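Local coordinates for copper homeostasis protein cutF (PDB 2Z4I), which takes part in copper homeostasis and surface adhesion as an outer-membrane lipoprotein and activates the Cpx envelope stress pathway, at residues A[28-40]-A[48-60]. The protein carries 1 engineered substitution. Sequence-based numbering, arbitrary orientation.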
ATOM      1  N   VAL A  28       6.613  -9.544 -14.977  1.00 29.14           N
ATOM      2  CA  VAL A  28       6.431  -8.232 -15.574  1.00 30.65           C
ATOM      3  C   VAL A  28       7.595  -7.363 -15.138  1.00 32.69           C
ATOM      4  O   VAL A  28       7.825  -7.165 -13.933  1.00 36.31           O
ATOM      5  CB  VAL A  28       5.145  -7.561 -15.116  1.00 30.01           C
ATOM      6  CG1 VAL A  28       4.938  -6.306 -15.925  1.00 30.48           C
ATOM      7  CG2 VAL A  28       3.969  -8.505 -15.259  1.00 28.91           C
ATOM      8  N   LEU A  29       8.323  -6.831 -16.108  1.00 31.37           N
ATOM      9  CA  LEU A  29       9.479  -6.024 -15.793  1.00 30.86           C
ATOM     10  C   LEU A  29       9.199  -4.537 -15.942  1.00 32.85           C
ATOM     11  O   LEU A  29       8.268  -4.137 -16.636  1.00 33.82           O
ATOM     12  CB  LEU A  29      10.638  -6.438 -16.692  1.00 29.60           C
ATOM     13  CG  LEU A  29      11.143  -7.879 -16.582  1.00 27.15           C
ATOM     14  CD1 LEU A  29      12.068  -8.185 -17.747  1.00 26.29           C
ATOM     15  CD2 LEU A  29      11.862  -8.065 -15.275  1.00 27.23           C
ATOM     16  N   PRO A  30       9.998  -3.697 -15.269  1.00 33.80           N
ATOM     17  CA  PRO A  30       9.842  -2.249 -15.325  1.00 36.21           C
ATOM     18  C   PRO A  30       9.999  -1.683 -16.718  1.00 38.63           C
ATOM     19  O   PRO A  30      10.857  -2.109 -17.478  1.00 37.79           O
ATOM     20  CB  PRO A  30      10.912  -1.752 -14.362  1.00 33.49           C
ATOM     21  CG  PRO A  30      11.901  -2.830 -14.370  1.00 35.28           C
ATOM     22  CD  PRO A  30      11.051  -4.046 -14.310  1.00 34.74           C
ATOM     23  N   CYS A  31       9.154  -0.705 -17.024  1.00 43.69           N
ATOM     24  CA  CYS A  31       9.112  -0.035 -18.319  1.00 47.78           C
ATOM     25  C   CYS A  31       9.390   1.462 -18.149  1.00 48.56           C
ATOM     26  O   CYS A  31       8.599   2.190 -17.545  1.00 48.20           O
ATOM     27  CB  CYS A  31       7.722  -0.233 -18.915  1.00 50.44           C
ATOM     28  SG  CYS A  31       7.482   0.247 -20.652  1.00 55.45           S
ATOM     29  N   ALA A  32      10.509   1.917 -18.694  1.00 50.08           N
ATOM     30  CA  ALA A  32      10.888   3.320 -18.597  1.00 51.57           C
ATOM     31  C   ALA A  32       9.816   4.221 -19.199  1.00 52.49           C
ATOM     32  O   ALA A  32       9.746   5.409 -18.895  1.00 52.29           O
ATOM     33  CB  ALA A  32      12.221   3.549 -19.303  1.00 51.06           C
ATOM     34  N   ASP A  33       8.975   3.655 -20.052  1.00 53.66           N
ATOM     35  CA  ASP A  33       7.935   4.447 -20.670  1.00 55.51           C
ATOM     36  C   ASP A  33       6.555   3.820 -20.650  1.00 55.58           C
ATOM     37  O   ASP A  33       5.749   4.053 -21.547  1.00 56.21           O
ATOM     38  CB  ASP A  33       8.337   4.794 -22.098  1.00 58.94           C
ATOM     39  CG  ASP A  33       9.097   6.108 -22.177  1.00 63.00           C
ATOM     40  OD1 ASP A  33       8.535   7.128 -21.712  1.00 64.48           O
ATOM     41  OD2 ASP A  33      10.241   6.127 -22.698  1.00 64.98           O
ATOM     42  N   CYS A  34       6.278   3.021 -19.628  1.00 55.11           N
ATOM     43  CA  CYS A  34       4.967   2.415 -19.516  1.00 54.52           C
ATOM     44  C   CYS A  34       4.733   1.638 -18.236  1.00 54.29           C
ATOM     45  O   CYS A  34       5.610   1.543 -17.381  1.00 55.50           O
ATOM     46  CB  CYS A  34       4.670   1.549 -20.740  1.00 54.14           C
ATOM     47  SG  CYS A  34       5.485  -0.070 -20.921  1.00 55.92           S
ATOM     48  N   GLU A  35       3.523   1.107 -18.115  1.00 53.88           N
ATOM     49  CA  GLU A  35       3.093   0.356 -16.947  1.00 53.47           C
ATOM     50  C   GLU A  35       3.977  -0.832 -16.617  1.00 51.32           C
ATOM     51  O   GLU A  35       4.186  -1.161 -15.450  1.00 51.78           O
ATOM     52  CB  GLU A  35       1.647  -0.101 -17.154  1.00 55.92           C
ATOM     53  CG  GLU A  35       0.639   1.051 -17.139  1.00 59.05           C
ATOM     54  CD  GLU A  35      -0.743   0.643 -17.633  1.00 61.80           C
ATOM     55  OE1 GLU A  35      -1.336  -0.312 -17.081  1.00 62.62           O
ATOM     56  OE2 GLU A  35      -1.239   1.288 -18.580  1.00 64.65           O
ATOM     57  N   GLY A  36       4.497  -1.479 -17.648  1.00 49.81           N
ATOM     58  CA  GLY A  36       5.357  -2.624 -17.423  1.00 46.92           C
ATOM     59  C   GLY A  36       5.430  -3.495 -18.651  1.00 44.47           C
ATOM     60  O   GLY A  36       4.579  -3.390 -19.536  1.00 45.48           O
ATOM     61  N   ILE A  37       6.444  -4.353 -18.707  1.00 41.46           N
ATOM     62  CA  ILE A  37       6.611  -5.245 -19.836  1.00 37.42           C
ATOM     63  C   ILE A  37       6.318  -6.691 -19.446  1.00 37.17           C
ATOM     64  O   ILE A  37       7.019  -7.270 -18.614  1.00 35.79           O
ATOM     65  CB  ILE A  37       8.040  -5.171 -20.392  1.00 36.06           C
ATOM     66  CG1 ILE A  37       8.422  -3.727 -20.682  1.00 37.13           C
ATOM     67  CG2 ILE A  37       8.124  -5.916 -21.689  1.00 35.92           C
ATOM     68  CD1 ILE A  37       9.836  -3.568 -21.226  1.00 36.24           C
ATOM     69  N   GLU A  38       5.269  -7.254 -20.046  1.00 36.13           N
ATOM     70  CA  GLU A  38       4.873  -8.641 -19.820  1.00 35.95           C
ATOM     71  C   GLU A  38       5.897  -9.508 -20.536  1.00 35.17           C
ATOM     72  O   GLU A  38       5.905  -9.582 -21.764  1.00 35.41           O
ATOM     73  CB  GLU A  38       3.503  -8.917 -20.423  1.00 36.79           C
ATOM     74  CG  GLU A  38       2.328  -8.418 -19.637  1.00 40.29           C
ATOM     75  CD  GLU A  38       1.020  -8.759 -20.331  1.00 44.87           C
ATOM     76  OE1 GLU A  38       0.788  -9.963 -20.615  1.00 47.44           O
ATOM     77  OE2 GLU A  38       0.225  -7.826 -20.600  1.00 45.58           O
ATOM     78  N   THR A  39       6.738 -10.184 -19.768  1.00 34.21           N
ATOM     79  CA  THR A  39       7.795 -11.012 -20.331  1.00 31.38           C
ATOM     80  C   THR A  39       7.569 -12.498 -20.142  1.00 31.44           C
ATOM     81  O   THR A  39       7.093 -12.942 -19.100  1.00 33.82           O
ATOM     82  CB  THR A  39       9.123 -10.619 -19.682  1.00 30.74           C
ATOM     83  OG1 THR A  39       9.357  -9.227 -19.930  1.00 31.93           O
ATOM     84  CG2 THR A  39      10.276 -11.440 -20.227  1.00 27.59           C
ATOM     85  N   SER A  40       7.894 -13.286 -21.153  1.00 30.64           N
ATOM     86  CA  SER A  40       7.742 -14.728 -21.016  1.00 31.18           C
ATOM     87  C   SER A  40       8.831 -15.361 -21.842  1.00 30.01           C
ATOM     88  O   SER A  40       8.973 -15.050 -23.028  1.00 29.03           O
ATOM     89  CB  SER A  40       6.365 -15.196 -21.491  1.00 31.87           C
ATOM     90  OG  SER A  40       6.122 -14.775 -22.815  1.00 35.11           O
ATOM     91  N   THR A  48      16.463 -24.508 -28.280  1.00 40.70           N
ATOM     92  CA  THR A  48      16.062 -23.196 -28.764  1.00 37.91           C
ATOM     93  C   THR A  48      15.144 -22.562 -27.737  1.00 35.21           C
ATOM     94  O   THR A  48      14.572 -23.247 -26.890  1.00 34.59           O
ATOM     95  CB  THR A  48      15.325 -23.299 -30.090  1.00 38.66           C
ATOM     96  OG1 THR A  48      14.313 -24.311 -29.993  1.00 40.57           O
ATOM     97  CG2 THR A  48      16.293 -23.657 -31.192  1.00 39.23           C
ATOM     98  N   TRP A  49      15.017 -21.249 -27.816  1.00 33.80           N
ATOM     99  CA  TRP A  49      14.176 -20.500 -26.901  1.00 32.90           C
ATOM    100  C   TRP A  49      13.403 -19.460 -27.691  1.00 34.56           C
ATOM    101  O   TRP A  49      13.767 -19.098 -28.810  1.00 32.76           O
ATOM    102  CB  TRP A  49      15.022 -19.776 -25.850  1.00 28.80           C
ATOM    103  CG  TRP A  49      16.043 -18.823 -26.439  1.00 26.22           C
ATOM    104  CD1 TRP A  49      17.305 -19.134 -26.866  1.00 25.14           C
ATOM    105  CD2 TRP A  49      15.874 -17.421 -26.689  1.00 22.39           C
ATOM    106  NE1 TRP A  49      17.930 -18.016 -27.363  1.00 23.33           N
ATOM    107  CE2 TRP A  49      17.076 -16.950 -27.264  1.00 22.62           C
ATOM    108  CE3 TRP A  49      14.828 -16.519 -26.483  1.00 21.56           C
ATOM    109  CZ2 TRP A  49      17.260 -15.609 -27.633  1.00 22.04           C
ATOM    110  CZ3 TRP A  49      15.010 -15.178 -26.850  1.00 20.12           C
ATOM    111  CH2 TRP A  49      16.218 -14.742 -27.417  1.00 20.39           C
ATOM    112  N   VAL A  50      12.335 -18.971 -27.081  1.00 37.62           N
ATOM    113  CA  VAL A  50      11.511 -17.951 -27.701  1.00 39.02           C
ATOM    114  C   VAL A  50      11.082 -17.058 -26.557  1.00 37.76           C
ATOM    115  O   VAL A  50      10.685 -17.548 -25.494  1.00 37.94           O
ATOM    116  CB  VAL A  50      10.261 -18.570 -28.397  1.00 40.59           C
ATOM    117  CG1 VAL A  50       9.320 -19.162 -27.356  1.00 39.87           C
ATOM    118  CG2 VAL A  50       9.554 -17.507 -29.237  1.00 41.08           C
HETATM  119  N   MSE A  51      11.202 -15.755 -26.762  1.00 37.14           N
HETATM  120  CA  MSE A  51      10.822 -14.798 -25.743  1.00 38.80           C
HETATM  121  C   MSE A  51       9.761 -13.860 -26.276  1.00 37.85           C
HETATM  122  O   MSE A  51       9.793 -13.466 -27.440  1.00 38.48           O
HETATM  123  CB  MSE A  51      12.024 -13.983 -25.294  1.00 42.01           C
HETATM  124  CG  MSE A  51      11.669 -12.965 -24.239  1.00 46.36           C
HETATM  125 SE   MSE A  51      13.235 -12.169 -23.479  1.00 57.47          SE
HETATM  126  CE  MSE A  51      13.729 -13.634 -22.301  1.00 50.00           C
ATOM    127  N   ASN A  52       8.821 -13.496 -25.419  1.00 36.10           N
ATOM    128  CA  ASN A  52       7.766 -12.608 -25.826  1.00 35.85           C
ATOM    129  C   ASN A  52       7.727 -11.427 -24.886  1.00 36.72           C
ATOM    130  O   ASN A  52       7.790 -11.596 -23.668  1.00 38.02           O
ATOM    131  CB  ASN A  52       6.428 -13.333 -25.772  1.00 35.57           C
ATOM    132  CG  ASN A  52       5.292 -12.509 -26.355  1.00 35.34           C
ATOM    133  OD1 ASN A  52       4.173 -12.551 -25.858  1.00 37.29           O
ATOM    134  ND2 ASN A  52       5.572 -11.772 -27.419  1.00 31.76           N
ATOM    135  N   GLU A  53       7.623 -10.228 -25.443  1.00 35.37           N
ATOM    136  CA  GLU A  53       7.540  -9.045 -24.612  1.00 35.59           C
ATOM    137  C   GLU A  53       6.325  -8.241 -25.017  1.00 35.83           C
ATOM    138  O   GLU A  53       6.188  -7.889 -26.180  1.00 36.19           O
ATOM    139  CB  GLU A  53       8.786  -8.184 -24.772  1.00 36.51           C
ATOM    140  CG  GLU A  53      10.074  -8.880 -24.402  1.00 38.94           C
ATOM    141  CD  GLU A  53      11.268  -7.966 -24.543  1.00 40.99           C
ATOM    142  OE1 GLU A  53      12.389  -8.481 -24.694  1.00 43.43           O
ATOM    143  OE2 GLU A  53      11.086  -6.730 -24.498  1.00 42.39           O
ATOM    144  N   ARG A  54       5.447  -7.958 -24.060  1.00 36.70           N
ATOM    145  CA  ARG A  54       4.247  -7.180 -24.323  1.00 37.70           C
ATOM    146  C   ARG A  54       4.242  -5.931 -23.448  1.00 39.42           C
ATOM    147  O   ARG A  54       4.495  -6.003 -22.256  1.00 40.34           O
ATOM    148  CB  ARG A  54       3.015  -8.019 -24.050  1.00 39.54           C
ATOM    149  CG  ARG A  54       1.756  -7.312 -24.429  1.00 44.96           C
ATOM    150  CD  ARG A  54       0.523  -8.165 -24.236  1.00 49.09           C
ATOM    151  NE  ARG A  54      -0.636  -7.288 -24.157  1.00 55.35           N
ATOM    152  CZ  ARG A  54      -1.101  -6.564 -25.172  1.00 57.83           C
ATOM    153  NH1 ARG A  54      -0.505  -6.628 -26.362  1.00 58.71           N
ATOM    154  NH2 ARG A  54      -2.133  -5.744 -24.985  1.00 58.04           N
ATOM    155  N   TYR A  55       3.945  -4.783 -24.042  1.00 42.44           N
ATOM    156  CA  TYR A  55       3.956  -3.515 -23.320  1.00 44.23           C
ATOM    157  C   TYR A  55       2.610  -3.030 -22.837  1.00 45.45           C
ATOM    158  O   TYR A  55       1.784  -2.585 -23.629  1.00 45.43           O
ATOM    159  CB  TYR A  55       4.588  -2.439 -24.200  1.00 45.90           C
ATOM    160  CG  TYR A  55       6.027  -2.727 -24.513  1.00 48.71           C
ATOM    161  CD1 TYR A  55       7.050  -2.241 -23.700  1.00 50.44           C
ATOM    162  CD2 TYR A  55       6.365  -3.559 -25.570  1.00 50.98           C
ATOM    163  CE1 TYR A  55       8.377  -2.584 -23.931  1.00 52.27           C
ATOM    164  CE2 TYR A  55       7.688  -3.912 -25.811  1.00 54.39           C
ATOM    165  CZ  TYR A  55       8.690  -3.423 -24.985  1.00 54.57           C
ATOM    166  OH  TYR A  55       9.992  -3.803 -25.216  1.00 57.22           O
ATOM    167  N   LEU A  56       2.400  -3.105 -21.529  1.00 47.20           N
ATOM    168  CA  LEU A  56       1.158  -2.650 -20.931  1.00 49.95           C
ATOM    169  C   LEU A  56       1.170  -1.129 -20.942  1.00 52.53           C
ATOM    170  O   LEU A  56       2.170  -0.515 -20.561  1.00 52.76           O
ATOM    171  CB  LEU A  56       1.056  -3.154 -19.497  1.00 50.81           C
ATOM    172  CG  LEU A  56       1.036  -4.673 -19.363  1.00 52.57           C
ATOM    173  CD1 LEU A  56       1.171  -5.090 -17.906  1.00 53.68           C
ATOM    174  CD2 LEU A  56      -0.260  -5.188 -19.938  1.00 54.33           C
ATOM    175  N   GLY A  57       0.062  -0.528 -21.372  1.00 54.74           N
ATOM    176  CA  GLY A  57      -0.026   0.921 -21.439  1.00 57.98           C
ATOM    177  C   GLY A  57       0.873   1.458 -22.540  1.00 60.81           C
ATOM    178  O   GLY A  57       1.553   2.470 -22.372  1.00 61.11           O
ATOM    179  N   ALA A  58       0.865   0.776 -23.679  1.00 63.19           N
ATOM    180  CA  ALA A  58       1.694   1.151 -24.814  1.00 66.26           C
ATOM    181  C   ALA A  58       1.270   2.402 -25.586  1.00 68.43           C
ATOM    182  O   ALA A  58       0.085   2.698 -25.754  1.00 67.92           O
ATOM    183  CB  ALA A  58       1.797  -0.028 -25.779  1.00 66.80           C
ATOM    184  N   ARG A  59       2.284   3.122 -26.050  1.00 71.15           N
ATOM    185  CA  ARG A  59       2.135   4.332 -26.848  1.00 72.88           C
ATOM    186  C   ARG A  59       3.058   4.061 -28.034  1.00 74.45           C
ATOM    187  O   ARG A  59       3.403   4.962 -28.797  1.00 74.92           O
ATOM    188  CB  ARG A  59       2.616   5.560 -26.065  1.00 72.11           C
ATOM    189  N   GLU A  60       3.462   2.795 -28.159  1.00 76.22           N
ATOM    190  CA  GLU A  60       4.350   2.339 -29.226  1.00 77.56           C
ATOM    191  C   GLU A  60       3.557   1.529 -30.252  1.00 78.17           C
ATOM    192  O   GLU A  60       2.560   0.888 -29.904  1.00 78.61           O
ATOM    193  CB  GLU A  60       5.482   1.489 -28.640  1.00 76.85           C
TER
HETATM  194  O   HOH W   1       4.893 -12.020 -22.785  1.00 34.61           O
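At the open end of the antiparallel hairpin of strands 34-43 and 48-56, in the N-terminal barrel domain, the disulfide of the CXXC turn C31-C34 meets the ring of Y55. Both sulfurs lie at the ring edge, in its plane; SG of C34 is 3.9 Å from CD1 of Y55 and SG of C31 4.0 Å from the same carbon. I37 runs alongside the ring and sets its CG2 over one face as a CH-pi contact, 4.2 Å from the centroid. With CG1 beside the backbone N (chi1 -52°), CG2 is anti to that N and lies offset toward the ring's rim, while CG1 and CD1 run along CE1 of Y55. F65 of the next strand also touches Y55.

E38 with R54 and S40 with N52 are antiparallel hydrogen-bonded pairs, each with two backbone bonds (N of E38 to O of R54, 2.7 Å). On the sheet face carrying E38 and R54, the two side chains run together. A water hydrogen-bonds to S40 OG and lies within reach of E38 O and N52 OD1, joining the strands there. The disulfide-closed type I turn links strands 24-31 and 34-43, and the strands follow one another as an up-and-down antiparallel meander, consistent with the calycin-like barrel of this family.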